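Local coordinates for protein monalysin (Pseudomonas entomophila, PDB 4MKO) that forms beta-barrel pores in host membranes, a cytolytic and hemolytic toxin that damages the Drosophila intestine and contributes to the virulence of its bacterium, at residues 41-46 and 159-164; 50-55 and 102-107; 118-123 and 178-183; 165-170 and 174-179. All coordinates share one frame; numbering follows the deposited sequence.

Contacts 1, 2 and 3 are buried; contact 4 is partly buried, with T167 and V170 exposed. All four reach the large mixed sheet. Contacts 1 and 2 use neighbouring strands of it, 29-43 and 46-67, and contacts 3 and 4 share strand 173-191. In the first three, a loop or short helix lies against the sheet through a few apolar groups: an isoleucine with an alanine and a phenylalanine, a valine with a proline, an isoleucine with a tryptophan. Contact 3 adds a probable water bridge. Contact 4 is held by main-chain hydrogen bonds. Y178, shared by contacts 3 and 4, stacks on F162 of contact 1, and W120 reaches D102 between contacts 3 and 2.

Contact 1: 41-46 and 159-164; sequences IYIGKQ and ANAFAY
I43 meets A161 and F162 at the end of strand 29-43. Its CB points toward the loop 159-164, and the branches share the work unequally. CG2 does most of the touching. It stands anti to the backbone N, because CG1 takes the position beside that N (chi1 -52°). From there CG2 lies 3.9 Å from A161 CB. The same methyl is 4.0 Å from F162 CE2. It approaches this ring obliquely. CG1 acts as a spacer. It carries CD1 to a looser touch at the far end of the ring, 4.1 Å from F162 CZ. The two side chains cross at about a right angle, with the two I43 methyls beside the CZ end of the phenyl group.

The strand stops here in a type II' turn from I43 to Q46, closed by I43 N to Q46 O at 3.0 Å. G44 takes a positive phi in it. The turn makes a tight beta hairpin joining strands 29-43 and 46-67. Within the hairpin, Q46 N sits 3.5 Å above one face of the Y42 ring, toward its rim.

F162 also stacks on Y178 and meets Y95 with nearly perpendicular planes. I43 touches both of these tyrosines, so Y178 and Y95 extend the contact into an aromatic group. The polar backbone is served elsewhere: I43 O accepts from W48 NE1, and A161 pairs with the backbone of N92. Across the two segments themselves the contact is purely apolar. It depends on the fit of methyls against a ring and gives little directional hold.

Contact 2: 50-55 and 102-107; sequences TYTRPV and DIVNVG
V104 sets its CG2 methyl against T52, R53 and P54 of strand 50-55. The methyl is 3.7 Å from P54 CD and also 3.7 Å from T52 O. R53 CA is a little farther from it, at 4.1 Å. V104 and P54 slide past each other in opposite directions, and the proline touches with CD. CG2 stands anti to the valine's backbone N, and CG1 falls between N and the carbonyl carbon (chi1 70°). This turns CG2 to the strand and lets CG1 pack on W120.

The short helix 103-107 crosses strand 50-55 at -46°, with the axes 8.7 Å apart. The helix lies in the region 67-135, assigned by inference to pore formation, and here rests on the large mixed sheet.

Polar groups are tied off on each side. R53 points away from the helix and grips P54 O with two nitrogens, NE at 2.9 Å and NH2 at 3.2 Å. That oxygen lies in the guanidinium plane. T52 OG1 bonds to H149. N105 ND2 reaches back to D102 OD1 at 2.9 Å, a bond within 102-107. A bound mercury ion sits about 3 Å from the nearest side-chain atom of P54.

Helix and strand are therefore joined by one methyl against apolar carbon and a carbonyl oxygen. Such packing is non-directional; polar groups are oriented within each segment or by partners such as H149.

Contact 3: 118-123 and 178-183; sequences ESWSTT and YLSAIT
I182 and W120 are brought together by their torsions. I182 puts CG1 between its backbone N and carbonyl carbon (chi1 70°) and then runs straight out to CD1. W120 sets CG beside its own N, and chi2 near 88° stands the indole across that bond. The isoleucine tip thus arrives over a face of the ring. This is a CH-pi contact between a type I beta turn, E118 to S121, and strand 173-191 of an aerolysin-like pore-forming fold.

I182 CD1 is 3.9 Å from the centroid of the six-membered ring and 17° off its normal. The second methyl, CG2, meets the ring nearer its rim, 3.8 Å from W120 CE3. S180 comes from another direction. Its OG lies at the edge of the indole, near the ring plane, 4.4 Å from W120 CZ3. The hydrogen bond of this OG goes to H149.

The rotation of the indole is further fixed by W120 NE1, which donates to D102 OD1. I101 and V97 also touch the indole. The turn is held by several outside bonds. S119 OG bonds to T112, and S121 pairs with H83. E118 makes a salt bridge to K81. These tie the turn to other parts of the region 67-135, to which pore formation is assigned by inference.

The S119 carbonyl has two roles. It touches I182 CD1 at 3.7 Å. A water lies 2.8 Å from both S119 O and T183 O and probably bridges them, though it has other acceptors in reach.

Contact 4: 165-170 and 174-179; sequences SKTQAV and VDLYYL
Strands 165-170 and 174-179 run antiparallel as the two arms of a beta hairpin, with K166 opposite Y177 and Q168 opposite D175 as hydrogen-bonded pairs. K166 N bonds to Y177 O at 3.0 Å, and Y177 N returns to K166 O at 2.7 Å. The pair Q168 and D175 repeats this pattern. T167 and L176 form the non-hydrogen-bonded pair between them, where T167 CA lies 3.1 Å from D175 O in a CA-H...O contact.

T167, V174 and L176 share one face of the hairpin. T167 CB packs on V174 CG1 at 3.7 Å, and its CG2 meets L176 CD1 at 3.8 Å. With OG1 between the backbone N and the carbonyl carbon (chi1 66°), CG2 falls beside N and faces the leucine.

The opposite face carries K166, Q168, D175 and Y177. Q168 CB touches Y177 CE1 diagonally, at 3.7 Å. K166 O lies at the edge of the same tyrosine ring, in its plane. The lysine chain leads away from the hairpin, and its NZ bonds to the carbonyls of L209, M210 and Y213. Near the turn V170 CG2 comes within 3.3 Å of D175 OD2, a close van der Waals touch. The carboxylate is held by R173, through a salt bridge, and by N150.

The paired main chains thus supply the directional bonds. The side chains add carbon contacts on the T167 face, and on the other K166 and D175 bond elsewhere in the fold.

Contact 1: 41-46 and 159-164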
loop_
_atom_site.group_PDB
_atom_site.type_symbol
_atom_site.label_atom_id
_atom_site.label_comp_id
_atom_site.label_asym_id
_atom_site.label_seq_id
_atom_site.Cartn_x
_atom_site.Cartn_y
_atom_site.Cartn_z
ATOM N N ILE A 41 -12.516 -5.480 -10.276
ATOM C CA ILE A 41 -12.366 -4.225 -9.565
ATOM C C ILE A 41 -13.292 -3.269 -10.301
ATOM O O ILE A 41 -13.288 -3.232 -11.541
ATOM C CB ILE A 41 -10.917 -3.681 -9.436
ATOM C CG1 ILE A 41 -10.010 -4.678 -8.649
ATOM C CG2 ILE A 41 -10.922 -2.297 -8.769
ATOM C CD1 ILE A 41 -8.613 -4.098 -8.147
ATOM N N TYR A 42 -14.127 -2.556 -9.542
ATOM C CA TYR A 42 -15.070 -1.599 -10.083
ATOM C C TYR A 42 -14.374 -0.250 -10.220
ATOM O O TYR A 42 -13.941 0.325 -9.232
ATOM C CB TYR A 42 -16.319 -1.489 -9.183
ATOM C CG TYR A 42 -17.434 -0.663 -9.798
ATOM C CD1 TYR A 42 -17.423 0.730 -9.721
ATOM C CD2 TYR A 42 -18.517 -1.273 -10.426
ATOM C CE1 TYR A 42 -18.444 1.494 -10.287
ATOM C CE2 TYR A 42 -19.550 -0.519 -10.982
ATOM C CZ TYR A 42 -19.499 0.865 -10.925
ATOM O OH TYR A 42 -20.509 1.614 -11.469
ATOM N N ILE A 43 -14.302 0.266 -11.453
ATOM C CA ILE A 43 -13.689 1.560 -11.738
ATOM C C ILE A 43 -14.620 2.291 -12.703
ATOM O O ILE A 43 -14.873 1.790 -13.800
ATOM C CB ILE A 43 -12.255 1.451 -12.363
ATOM C CG1 ILE A 43 -11.307 0.555 -11.530
ATOM C CG2 ILE A 43 -11.638 2.862 -12.547
ATOM C CD1 ILE A 43 -10.034 0.108 -12.286
ATOM N N GLY A 44 -15.059 3.465 -12.289
ATOM C CA GLY A 44 -15.883 4.358 -13.096
ATOM C C GLY A 44 -17.338 3.963 -13.169
ATOM O O GLY A 44 -18.141 4.390 -12.334
ATOM N N LYS A 45 -17.683 3.151 -14.168
ATOM C CA LYS A 45 -19.068 2.735 -14.398
ATOM C C LYS A 45 -19.281 1.222 -14.392
ATOM O O LYS A 45 -20.426 0.792 -14.539
ATOM C CB LYS A 45 -19.590 3.352 -15.724
ATOM C CG LYS A 45 -19.702 4.874 -15.706
ATOM C CD LYS A 45 -20.278 5.418 -17.011
ATOM C CE LYS A 45 -19.296 6.304 -17.737
ATOM N NZ LYS A 45 -19.864 6.837 -19.002
ATOM N N GLN A 46 -18.207 0.405 -14.243
ATOM C CA GLN A 46 -18.326 -1.056 -14.288
ATOM C C GLN A 46 -17.153 -1.811 -13.641
ATOM O O GLN A 46 -16.122 -1.214 -13.329
ATOM C CB GLN A 46 -18.458 -1.537 -15.757
ATOM C CG GLN A 46 -17.166 -1.322 -16.564
ATOM C CD GLN A 46 -17.185 -1.965 -17.919
ATOM O OE1 GLN A 46 -17.712 -1.404 -18.878
ATOM N NE2 GLN A 46 -16.553 -3.121 -18.044
ATOM N N ALA A 159 -8.962 6.708 -18.284
ATOM C CA ALA A 159 -7.602 7.264 -18.347
ATOM C C ALA A 159 -7.339 8.383 -17.317
ATOM O O ALA A 159 -6.175 8.682 -17.032
ATOM C CB ALA A 159 -7.305 7.765 -19.759
ATOM N N ASN A 160 -8.411 8.991 -16.751
ATOM C CA ASN A 160 -8.318 10.056 -15.737
ATOM C C ASN A 160 -8.886 9.661 -14.362
ATOM O O ASN A 160 -9.060 10.527 -13.494
ATOM C CB ASN A 160 -8.979 11.334 -16.250
ATOM C CG ASN A 160 -8.217 11.940 -17.397
ATOM O OD1 ASN A 160 -7.075 12.383 -17.246
ATOM N ND2 ASN A 160 -8.801 11.904 -18.580
ATOM N N ALA A 161 -9.158 8.362 -14.164
ATOM C CA ALA A 161 -9.703 7.840 -12.909
ATOM C C ALA A 161 -8.746 8.046 -11.723
ATOM O O ALA A 161 -9.211 8.312 -10.617
ATOM C CB ALA A 161 -10.027 6.359 -13.064
ATOM N N PHE A 162 -7.411 7.933 -11.953
ATOM C CA PHE A 162 -6.421 8.004 -10.879
ATOM C C PHE A 162 -5.452 9.192 -10.987
ATOM O O PHE A 162 -5.234 9.724 -12.079
ATOM C CB PHE A 162 -5.662 6.658 -10.784
ATOM C CG PHE A 162 -6.581 5.464 -10.609
ATOM C CD1 PHE A 162 -7.083 5.126 -9.350
ATOM C CD2 PHE A 162 -7.003 4.725 -11.710
ATOM C CE1 PHE A 162 -7.955 4.040 -9.195
ATOM C CE2 PHE A 162 -7.872 3.638 -11.554
ATOM C CZ PHE A 162 -8.353 3.311 -10.300
ATOM N N ALA A 163 -4.860 9.594 -9.841
ATOM C CA ALA A 163 -3.887 10.687 -9.764
ATOM C C ALA A 163 -2.652 10.368 -10.651
ATOM O O ALA A 163 -2.113 11.260 -11.305
ATOM C CB ALA A 163 -3.453 10.897 -8.313
ATOM N N TYR A 164 -2.255 9.083 -10.684
ATOM C CA TYR A 164 -1.125 8.564 -11.462
ATOM C C TYR A 164 -1.549 7.257 -12.094
ATOM O O TYR A 164 -2.047 6.358 -11.408
ATOM C CB TYR A 164 0.101 8.324 -10.552
ATOM C CG TYR A 164 0.701 9.595 -9.992
ATOM C CD1 TYR A 164 1.657 10.309 -10.705
ATOM C CD2 TYR A 164 0.313 10.085 -8.746
ATOM C CE1 TYR A 164 2.215 11.479 -10.196
ATOM C CE2 TYR A 164 0.857 11.263 -8.231
ATOM C CZ TYR A 164 1.805 11.958 -8.962
ATOM O OH TYR A 164 2.330 13.141 -8.482
#

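Contact 2: 50-55 and 102-107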
loop_
_atom_site.group_PDB
_atom_site.type_symbol
_atom_site.label_atom_id
_atom_site.label_comp_id
_atom_site.label_asym_id
_atom_site.label_seq_id
_atom_site.Cartn_x
_atom_site.Cartn_y
_atom_site.Cartn_z
ATOM N N THR A 50 -9.160 -7.513 -13.503
ATOM C CA THR A 50 -7.929 -6.853 -13.064
ATOM C C THR A 50 -6.884 -7.765 -12.469
ATOM O O THR A 50 -7.208 -8.580 -11.607
ATOM C CB THR A 50 -8.308 -5.745 -12.069
ATOM O OG1 THR A 50 -9.329 -4.908 -12.616
ATOM C CG2 THR A 50 -7.111 -4.911 -11.599
ATOM N N TYR A 51 -5.613 -7.579 -12.874
ATOM C CA TYR A 51 -4.494 -8.291 -12.264
ATOM C C TYR A 51 -4.030 -7.398 -11.114
ATOM O O TYR A 51 -3.883 -6.185 -11.309
ATOM C CB TYR A 51 -3.328 -8.490 -13.251
ATOM C CG TYR A 51 -3.617 -9.452 -14.386
ATOM C CD1 TYR A 51 -4.170 -9.004 -15.584
ATOM C CD2 TYR A 51 -3.311 -10.809 -14.270
ATOM C CE1 TYR A 51 -4.427 -9.885 -16.639
ATOM C CE2 TYR A 51 -3.582 -11.703 -15.308
ATOM C CZ TYR A 51 -4.130 -11.233 -16.494
ATOM O OH TYR A 51 -4.377 -12.116 -17.514
ATOM N N THR A 52 -3.812 -7.978 -9.924
ATOM C CA THR A 52 -3.341 -7.207 -8.769
ATOM C C THR A 52 -2.179 -7.912 -8.122
ATOM O O THR A 52 -2.221 -9.125 -7.977
ATOM C CB THR A 52 -4.492 -7.046 -7.736
ATOM O OG1 THR A 52 -5.517 -6.252 -8.308
ATOM C CG2 THR A 52 -4.034 -6.406 -6.410
ATOM N N ARG A 53 -1.158 -7.159 -7.675
ATOM C CA ARG A 53 -0.083 -7.758 -6.886
ATOM C C ARG A 53 0.406 -6.730 -5.876
ATOM O O ARG A 53 0.372 -5.534 -6.182
ATOM C CB ARG A 53 1.085 -8.288 -7.759
ATOM C CG ARG A 53 1.802 -7.214 -8.591
ATOM C CD ARG A 53 3.244 -7.639 -8.897
ATOM N NE ARG A 53 4.055 -7.634 -7.671
ATOM C CZ ARG A 53 5.275 -8.156 -7.549
ATOM N NH1 ARG A 53 5.866 -8.745 -8.591
ATOM N NH2 ARG A 53 5.911 -8.097 -6.391
ATOM N N PRO A 54 0.890 -7.161 -4.690
ATOM C CA PRO A 54 1.494 -6.179 -3.764
ATOM C C PRO A 54 2.814 -5.732 -4.367
ATOM O O PRO A 54 3.487 -6.543 -5.013
ATOM C CB PRO A 54 1.760 -6.991 -2.465
ATOM C CG PRO A 54 1.169 -8.366 -2.691
ATOM C CD PRO A 54 1.043 -8.548 -4.189
ATOM N N VAL A 55 3.212 -4.467 -4.149
ATOM C CA VAL A 55 4.496 -4.003 -4.699
ATOM C C VAL A 55 5.363 -3.256 -3.692
ATOM O O VAL A 55 6.577 -3.156 -3.896
ATOM C CB VAL A 55 4.335 -3.163 -6.001
ATOM C CG1 VAL A 55 3.896 -4.044 -7.184
ATOM C CG2 VAL A 55 3.386 -1.959 -5.807
ATOM N N ASP A 102 -8.640 -10.275 -1.093
ATOM C CA ASP A 102 -7.686 -10.556 -0.023
ATOM C C ASP A 102 -6.888 -11.842 -0.213
ATOM O O ASP A 102 -5.844 -11.982 0.417
ATOM C CB ASP A 102 -8.332 -10.499 1.361
ATOM C CG ASP A 102 -7.308 -10.130 2.431
ATOM O OD1 ASP A 102 -6.610 -9.113 2.260
ATOM O OD2 ASP A 102 -7.203 -10.869 3.428
ATOM N N ILE A 103 -7.279 -12.735 -1.158
ATOM C CA ILE A 103 -6.447 -13.909 -1.492
ATOM C C ILE A 103 -5.036 -13.438 -1.932
ATOM O O ILE A 103 -4.088 -14.214 -1.826
ATOM C CB ILE A 103 -7.068 -14.857 -2.558
ATOM C CG1 ILE A 103 -7.198 -14.167 -3.945
ATOM C CG2 ILE A 103 -8.395 -15.456 -2.068
ATOM C CD1 ILE A 103 -7.214 -15.131 -5.104
ATOM N N VAL A 104 -4.902 -12.182 -2.421
ATOM C CA VAL A 104 -3.593 -11.645 -2.827
ATOM C C VAL A 104 -2.666 -11.559 -1.597
ATOM O O VAL A 104 -1.480 -11.856 -1.710
ATOM C CB VAL A 104 -3.670 -10.301 -3.617
ATOM C CG1 VAL A 104 -4.091 -9.128 -2.737
ATOM C CG2 VAL A 104 -2.345 -9.999 -4.338
ATOM N N ASN A 105 -3.237 -11.216 -0.435
ATOM C CA ASN A 105 -2.508 -11.085 0.831
ATOM C C ASN A 105 -2.171 -12.435 1.401
ATOM O O ASN A 105 -1.003 -12.717 1.692
ATOM C CB ASN A 105 -3.267 -10.180 1.799
ATOM C CG ASN A 105 -3.061 -8.719 1.464
ATOM O OD1 ASN A 105 -2.008 -8.336 0.916
ATOM N ND2 ASN A 105 -4.033 -7.872 1.805
ATOM N N VAL A 106 -3.160 -13.335 1.422
ATOM C CA VAL A 106 -2.940 -14.690 1.904
ATOM C C VAL A 106 -1.826 -15.399 1.110
ATOM O O VAL A 106 -0.897 -15.926 1.723
ATOM C CB VAL A 106 -4.261 -15.502 1.969
ATOM C CG1 VAL A 106 -4.001 -16.948 2.396
ATOM C CG2 VAL A 106 -5.264 -14.821 2.905
ATOM N N GLY A 107 -1.874 -15.308 -0.225
ATOM C CA GLY A 107 -0.888 -15.934 -1.086
ATOM C C GLY A 107 0.493 -15.309 -0.975
ATOM O O GLY A 107 1.484 -15.967 -1.277
#

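Contact 3: 118-123 and 178-183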
loop_
_atom_site.group_PDB
_atom_site.type_symbol
_atom_site.label_atom_id
_atom_site.label_comp_id
_atom_site.label_asym_id
_atom_site.label_seq_id
_atom_site.Cartn_x
_atom_site.Cartn_y
_atom_site.Cartn_z
ATOM N N GLU A 118 -13.627 -5.114 6.221
ATOM C CA GLU A 118 -12.899 -3.881 6.499
ATOM C C GLU A 118 -11.641 -3.667 5.640
ATOM O O GLU A 118 -11.360 -2.535 5.278
ATOM C CB GLU A 118 -12.420 -3.894 7.957
ATOM C CG GLU A 118 -13.462 -3.581 9.018
ATOM C CD GLU A 118 -12.963 -3.788 10.442
ATOM O OE1 GLU A 118 -11.859 -4.353 10.635
ATOM O OE2 GLU A 118 -13.690 -3.378 11.374
ATOM N N SER A 119 -10.849 -4.726 5.424
ATOM C CA SER A 119 -9.525 -4.683 4.798
ATOM C C SER A 119 -9.420 -3.883 3.490
ATOM O O SER A 119 -8.442 -3.134 3.318
ATOM C CB SER A 119 -9.001 -6.099 4.583
ATOM O OG SER A 119 -8.828 -6.762 5.826
ATOM N N TRP A 120 -10.430 -4.032 2.587
ATOM C CA TRP A 120 -10.422 -3.410 1.255
ATOM C C TRP A 120 -11.582 -2.436 1.047
ATOM O O TRP A 120 -11.891 -2.041 -0.083
ATOM C CB TRP A 120 -10.413 -4.504 0.185
ATOM C CG TRP A 120 -9.161 -5.337 0.182
ATOM C CD1 TRP A 120 -8.917 -6.463 0.913
ATOM C CD2 TRP A 120 -7.972 -5.087 -0.583
ATOM N NE1 TRP A 120 -7.657 -6.954 0.629
ATOM C CE2 TRP A 120 -7.050 -6.119 -0.279
ATOM C CE3 TRP A 120 -7.613 -4.111 -1.537
ATOM C CZ2 TRP A 120 -5.811 -6.232 -0.923
ATOM C CZ3 TRP A 120 -6.376 -4.212 -2.158
ATOM C CH2 TRP A 120 -5.485 -5.259 -1.845
ATOM N N SER A 121 -12.209 -2.030 2.149
ATOM C CA SER A 121 -13.340 -1.114 2.119
ATOM C C SER A 121 -12.860 0.338 2.124
ATOM O O SER A 121 -11.665 0.623 1.928
ATOM C CB SER A 121 -14.265 -1.397 3.309
ATOM O OG SER A 121 -15.519 -0.751 3.156
ATOM N N THR A 122 -13.799 1.275 2.348
ATOM C CA THR A 122 -13.493 2.690 2.435
ATOM C C THR A 122 -12.730 2.968 3.728
ATOM O O THR A 122 -12.849 2.191 4.684
ATOM C CB THR A 122 -14.787 3.525 2.340
ATOM O OG1 THR A 122 -15.678 3.119 3.380
ATOM C CG2 THR A 122 -15.467 3.404 0.969
ATOM N N THR A 123 -11.949 4.065 3.752
ATOM C CA THR A 123 -11.178 4.492 4.920
ATOM C C THR A 123 -12.103 4.663 6.134
ATOM O O THR A 123 -13.137 5.351 6.053
ATOM C CB THR A 123 -10.453 5.833 4.674
ATOM O OG1 THR A 123 -9.852 5.852 3.372
ATOM C CG2 THR A 123 -9.392 6.122 5.731
ATOM N N TYR A 178 -2.389 1.216 -12.478
ATOM C CA TYR A 178 -2.425 2.198 -11.401
ATOM C C TYR A 178 -2.035 1.511 -10.084
ATOM O O TYR A 178 -1.953 0.274 -10.034
ATOM C CB TYR A 178 -3.841 2.853 -11.295
ATOM C CG TYR A 178 -4.888 1.871 -10.813
ATOM C CD1 TYR A 178 -5.479 0.960 -11.693
ATOM C CD2 TYR A 178 -5.221 1.783 -9.460
ATOM C CE1 TYR A 178 -6.417 0.029 -11.248
ATOM C CE2 TYR A 178 -6.133 0.832 -9.000
ATOM C CZ TYR A 178 -6.743 -0.029 -9.901
ATOM O OH TYR A 178 -7.600 -1.006 -9.445
ATOM N N LEU A 179 -1.808 2.306 -9.024
ATOM C CA LEU A 179 -1.535 1.742 -7.705
ATOM C C LEU A 179 -2.676 2.074 -6.759
ATOM O O LEU A 179 -3.290 3.128 -6.882
ATOM C CB LEU A 179 -0.237 2.307 -7.082
ATOM C CG LEU A 179 1.055 2.272 -7.910
ATOM C CD1 LEU A 179 2.228 2.834 -7.075
ATOM C CD2 LEU A 179 1.392 0.852 -8.374
ATOM N N SER A 180 -2.895 1.208 -5.754
ATOM C CA SER A 180 -3.825 1.485 -4.670
ATOM C C SER A 180 -3.109 1.202 -3.369
ATOM O O SER A 180 -2.050 0.568 -3.365
ATOM C CB SER A 180 -5.096 0.653 -4.773
ATOM O OG SER A 180 -4.913 -0.669 -4.313
ATOM N N ALA A 181 -3.703 1.631 -2.265
ATOM C CA ALA A 181 -3.067 1.436 -0.965
ATOM C C ALA A 181 -4.113 1.241 0.126
ATOM O O ALA A 181 -5.159 1.888 0.111
ATOM C CB ALA A 181 -2.183 2.626 -0.643
ATOM N N ILE A 182 -3.829 0.316 1.039
ATOM C CA ILE A 182 -4.659 -0.005 2.202
ATOM C C ILE A 182 -3.723 0.011 3.412
ATOM O O ILE A 182 -2.496 -0.041 3.246
ATOM C CB ILE A 182 -5.409 -1.376 2.053
ATOM C CG1 ILE A 182 -4.439 -2.602 2.128
ATOM C CG2 ILE A 182 -6.294 -1.421 0.773
ATOM C CD1 ILE A 182 -5.077 -3.993 2.153
ATOM N N THR A 183 -4.280 0.056 4.622
ATOM C CA THR A 183 -3.426 -0.012 5.808
ATOM C C THR A 183 -3.416 -1.407 6.389
ATOM O O THR A 183 -4.321 -2.213 6.137
ATOM C CB THR A 183 -3.924 0.935 6.906
ATOM O OG1 THR A 183 -5.344 0.807 7.007
ATOM C CG2 THR A 183 -3.503 2.386 6.686
HETATM O O HOH W 1 -7.044 -2.308 5.557
#

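Contact 4: 165-170 and 174-179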
loop_
_atom_site.group_PDB
_atom_site.type_symbol
_atom_site.label_atom_id
_atom_site.label_comp_id
_atom_site.label_asym_id
_atom_site.label_seq_id
_atom_site.Cartn_x
_atom_site.Cartn_y
_atom_site.Cartn_z
ATOM N N SER A 165 -1.352 7.140 -13.406
ATOM C CA SER A 165 -1.695 5.916 -14.106
ATOM C C SER A 165 -0.963 5.852 -15.438
ATOM O O SER A 165 -0.370 6.844 -15.885
ATOM C CB SER A 165 -3.210 5.832 -14.341
ATOM O OG SER A 165 -3.663 6.860 -15.208
ATOM N N LYS A 166 -0.961 4.666 -16.033
ATOM C CA LYS A 166 -0.414 4.412 -17.373
ATOM C C LYS A 166 -1.384 3.534 -18.127
ATOM O O LYS A 166 -1.921 2.591 -17.553
ATOM C CB LYS A 166 0.948 3.709 -17.311
ATOM C CG LYS A 166 2.023 4.550 -16.627
ATOM C CD LYS A 166 3.388 3.880 -16.584
ATOM C CE LYS A 166 4.445 4.889 -16.184
ATOM N NZ LYS A 166 5.804 4.286 -16.079
ATOM N N THR A 167 -1.637 3.849 -19.397
ATOM C CA THR A 167 -2.461 2.966 -20.233
ATOM C C THR A 167 -1.519 2.234 -21.162
ATOM O O THR A 167 -0.489 2.793 -21.579
ATOM C CB THR A 167 -3.593 3.678 -20.978
ATOM O OG1 THR A 167 -3.059 4.584 -21.940
ATOM C CG2 THR A 167 -4.582 4.378 -20.047
ATOM N N GLN A 168 -1.882 1.000 -21.535
ATOM C CA GLN A 168 -1.060 0.198 -22.427
ATOM C C GLN A 168 -1.957 -0.488 -23.432
ATOM O O GLN A 168 -2.990 -1.049 -23.056
ATOM C CB GLN A 168 -0.258 -0.838 -21.626
ATOM C CG GLN A 168 0.616 -1.783 -22.463
ATOM C CD GLN A 168 1.847 -1.113 -23.015
ATOM O OE1 GLN A 168 2.552 -0.381 -22.320
ATOM N NE2 GLN A 168 2.127 -1.345 -24.292
ATOM N N ALA A 169 -1.578 -0.445 -24.709
ATOM C CA ALA A 169 -2.413 -1.081 -25.729
ATOM C C ALA A 169 -2.040 -2.555 -25.883
ATOM O O ALA A 169 -0.862 -2.912 -25.852
ATOM C CB ALA A 169 -2.257 -0.351 -27.056
ATOM N N VAL A 170 -3.057 -3.421 -25.966
ATOM C CA VAL A 170 -2.873 -4.867 -26.146
ATOM C C VAL A 170 -3.764 -5.153 -27.331
ATOM O O VAL A 170 -4.987 -5.140 -27.186
ATOM C CB VAL A 170 -3.293 -5.716 -24.908
ATOM C CG1 VAL A 170 -3.019 -7.207 -25.160
ATOM C CG2 VAL A 170 -2.592 -5.246 -23.629
ATOM N N VAL A 174 -7.253 -1.449 -24.512
ATOM C CA VAL A 174 -6.425 -0.481 -23.752
ATOM C C VAL A 174 -6.515 -0.827 -22.244
ATOM O O VAL A 174 -7.584 -0.717 -21.636
ATOM C CB VAL A 174 -6.798 1.003 -24.023
ATOM C CG1 VAL A 174 -5.864 1.953 -23.269
ATOM C CG2 VAL A 174 -6.758 1.320 -25.517
ATOM N N ASP A 175 -5.391 -1.240 -21.670
ATOM C CA ASP A 175 -5.291 -1.616 -20.249
ATOM C C ASP A 175 -4.974 -0.411 -19.381
ATOM O O ASP A 175 -4.362 0.545 -19.870
ATOM C CB ASP A 175 -4.235 -2.716 -20.074
ATOM C CG ASP A 175 -4.661 -4.074 -20.608
ATOM O OD1 ASP A 175 -5.807 -4.193 -21.090
ATOM O OD2 ASP A 175 -3.853 -5.015 -20.539
ATOM N N LEU A 176 -5.395 -0.440 -18.102
ATOM C CA LEU A 176 -5.159 0.667 -17.179
ATOM C C LEU A 176 -4.303 0.199 -15.998
ATOM O O LEU A 176 -4.707 -0.693 -15.249
ATOM C CB LEU A 176 -6.495 1.262 -16.689
ATOM C CG LEU A 176 -6.401 2.481 -15.764
ATOM C CD1 LEU A 176 -5.796 3.703 -16.479
ATOM C CD2 LEU A 176 -7.776 2.861 -15.201
ATOM N N TYR A 177 -3.127 0.814 -15.836
ATOM C CA TYR A 177 -2.194 0.480 -14.772
ATOM C C TYR A 177 -2.230 1.581 -13.747
ATOM O O TYR A 177 -2.119 2.751 -14.100
ATOM C CB TYR A 177 -0.755 0.352 -15.309
ATOM C CG TYR A 177 -0.517 -0.898 -16.122
ATOM C CD1 TYR A 177 -0.959 -0.991 -17.440
ATOM C CD2 TYR A 177 0.162 -1.986 -15.579
ATOM C CE1 TYR A 177 -0.758 -2.152 -18.189
ATOM C CE2 TYR A 177 0.394 -3.142 -16.327
ATOM C CZ TYR A 177 -0.072 -3.219 -17.631
ATOM O OH TYR A 177 0.179 -4.336 -18.377
ATOM N N TYR A 178 -2.389 1.216 -12.478
ATOM C CA TYR A 178 -2.425 2.198 -11.401
ATOM C C TYR A 178 -2.035 1.511 -10.084
ATOM O O TYR A 178 -1.953 0.274 -10.034
ATOM C CB TYR A 178 -3.841 2.853 -11.295
ATOM C CG TYR A 178 -4.888 1.871 -10.813
ATOM C CD1 TYR A 178 -5.479 0.960 -11.693
ATOM C CD2 TYR A 178 -5.221 1.783 -9.460
ATOM C CE1 TYR A 178 -6.417 0.029 -11.248
ATOM C CE2 TYR A 178 -6.133 0.832 -9.000
ATOM C CZ TYR A 178 -6.743 -0.029 -9.901
ATOM O OH TYR A 178 -7.600 -1.006 -9.445
ATOM N N LEU A 179 -1.808 2.306 -9.024
ATOM C CA LEU A 179 -1.535 1.742 -7.705
ATOM C C LEU A 179 -2.676 2.074 -6.759
ATOM O O LEU A 179 -3.290 3.128 -6.882
ATOM C CB LEU A 179 -0.237 2.307 -7.082
ATOM C CG LEU A 179 1.055 2.272 -7.910
ATOM C CD1 LEU A 179 2.228 2.834 -7.075
ATOM C CD2 LEU A 179 1.392 0.852 -8.374
#